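Local atomic coordinates of dihydrolipoyl dehydrogenase (Elizabethkingia anophelis NUHP1, PDB entry 6UZI), a protein that probably catalyses the NAD(+)-dependent oxidation of protein-bound dihydrolipoyl-lysine to lipoyl-lysine, using one FAD per subunit. Residues 297-300 and 301-304. Sequence-based numbering, arbitrary orientation.
Sequences LDER and GRVK
D298 and R302 meet across a type I turn with a G1 bulge, the turn of a 3:5 hairpin, which runs from D298 to G301. G301 is the bulge residue and takes the last turn position with positive phi (88°). The turn is closed by the backbone bond from G301 N to D298 O, 3.2 Å long. One step further out, D298 N donates to R302 O at 2.7 Å, and L297 and V303 form a single beta bridge. L297 lies on the first arm, and its CD2 meets V303 CG2 on the second at 3.9 Å. The same L297 CD2 lies 3.6 Å from R302 O. The two oxygens of the D298 carboxylate divide the work. OD1 accepts R302 N at 2.8 Å, a nearly straight bond that arrives from above the carboxylate plane. R300 N adds a weak bond to the same oxygen. OD2 uses its syn lone pair for R302 NE, 2.8 Å away, in a salt bridge. A weak second bond comes from R302 NH2, and the carboxylate lies at the edge of the guanidinium with the two planes 60° apart. The R302 chain bends at chi3 (-54°), which brings NE and NH2 back to the aspartate. R300 runs alongside R302, pointing the same way, and its CB sits over one guanidinium face. The loop lies between helix 290-293 and strand 316-318, on the protein surface. Of the eight residues, V303 is the buried one: its side chain packs on V295, T311 and V322, and its backbone bonds to V322, joining the turn to the body of the fold. On the solvent-exposed K304, CG rests 3.9 Å from D298 CB.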
loop_
_atom_site.group_PDB
_atom_site.type_symbol
_atom_site.label_atom_id
_atom_site.label_comp_id
_atom_site.label_asym_id
_atom_site.label_seq_id
_atom_site.Cartn_x
_atom_site.Cartn_y
_atom_site.Cartn_z
ATOM N N LEU A 297 2.801 -14.977 -37.632
ATOM C CA LEU A 297 2.252 -15.342 -36.334
ATOM C C LEU A 297 2.823 -16.686 -35.894
ATOM O O LEU A 297 3.397 -17.432 -36.690
ATOM C CB LEU A 297 0.725 -15.420 -36.404
ATOM C CG LEU A 297 -0.045 -14.164 -36.803
ATOM C CD1 LEU A 297 -1.525 -14.493 -36.839
ATOM C CD2 LEU A 297 0.243 -13.015 -35.820
ATOM N N ASP A 298 2.648 -17.006 -34.615
ATOM C CA ASP A 298 3.039 -18.325 -34.145
ATOM C C ASP A 298 1.827 -19.262 -34.146
ATOM O O ASP A 298 0.735 -18.913 -34.606
ATOM C CB ASP A 298 3.720 -18.233 -32.773
ATOM C CG ASP A 298 2.814 -17.686 -31.683
ATOM O OD1 ASP A 298 1.577 -17.771 -31.813
ATOM O OD2 ASP A 298 3.356 -17.161 -30.683
ATOM N N GLU A 299 2.019 -20.470 -33.623
ATOM C CA GLU A 299 0.941 -21.453 -33.611
ATOM C C GLU A 299 -0.196 -21.014 -32.696
ATOM O O GLU A 299 -1.344 -21.426 -32.892
ATOM C CB GLU A 299 1.486 -22.824 -33.191
ATOM C CG GLU A 299 2.082 -22.896 -31.771
ATOM C CD GLU A 299 3.422 -22.176 -31.621
ATOM O OE1 GLU A 299 4.025 -21.804 -32.654
ATOM O OE2 GLU A 299 3.868 -21.979 -30.466
ATOM N N ARG A 300 0.102 -20.172 -31.707
ATOM C CA ARG A 300 -0.870 -19.686 -30.739
ATOM C C ARG A 300 -1.587 -18.417 -31.193
ATOM O O ARG A 300 -2.427 -17.894 -30.449
ATOM C CB ARG A 300 -0.177 -19.412 -29.399
ATOM C CG ARG A 300 0.753 -20.520 -28.925
ATOM C CD ARG A 300 -0.003 -21.538 -28.108
ATOM N NE ARG A 300 -0.772 -20.887 -27.051
ATOM C CZ ARG A 300 -1.695 -21.500 -26.318
ATOM N NH1 ARG A 300 -2.350 -20.826 -25.378
ATOM N NH2 ARG A 300 -1.966 -22.784 -26.528
ATOM N N GLY A 301 -1.268 -17.896 -32.371
ATOM C CA GLY A 301 -1.913 -16.702 -32.867
ATOM C C GLY A 301 -1.265 -15.404 -32.458
ATOM O O GLY A 301 -1.875 -14.347 -32.646
ATOM N N ARG A 302 -0.046 -15.445 -31.926
ATOM C CA ARG A 302 0.690 -14.267 -31.492
ATOM C C ARG A 302 1.693 -13.830 -32.549
ATOM O O ARG A 302 2.196 -14.639 -33.333
ATOM C CB ARG A 302 1.424 -14.508 -30.167
ATOM C CG ARG A 302 0.545 -14.815 -28.972
ATOM C CD ARG A 302 1.328 -15.373 -27.807
ATOM N NE ARG A 302 2.102 -16.542 -28.215
ATOM C CZ ARG A 302 2.704 -17.366 -27.365
ATOM N NH1 ARG A 302 2.659 -17.123 -26.059
ATOM N NH2 ARG A 302 3.361 -18.426 -27.817
ATOM N N VAL A 303 1.953 -12.526 -32.575
ATOM C CA VAL A 303 2.973 -11.966 -33.450
ATOM C C VAL A 303 4.331 -12.455 -32.965
ATOM O O VAL A 303 4.705 -12.226 -31.806
ATOM C CB VAL A 303 2.911 -10.430 -33.457
ATOM C CG1 VAL A 303 3.912 -9.859 -34.441
ATOM C CG2 VAL A 303 1.513 -9.931 -33.763
ATOM N N LYS A 304 5.058 -13.157 -33.834
ATOM C CA LYS A 304 6.402 -13.599 -33.482
ATOM C C LYS A 304 7.317 -12.386 -33.339
ATOM O O LYS A 304 7.263 -11.444 -34.137
ATOM C CB LYS A 304 6.958 -14.557 -34.536
ATOM C CG LYS A 304 6.534 -16.005 -34.389
ATOM C CD LYS A 304 6.923 -16.811 -35.626
ATOM C CE LYS A 304 7.813 -18.002 -35.284
ATOM N NZ LYS A 304 7.942 -18.969 -36.422
#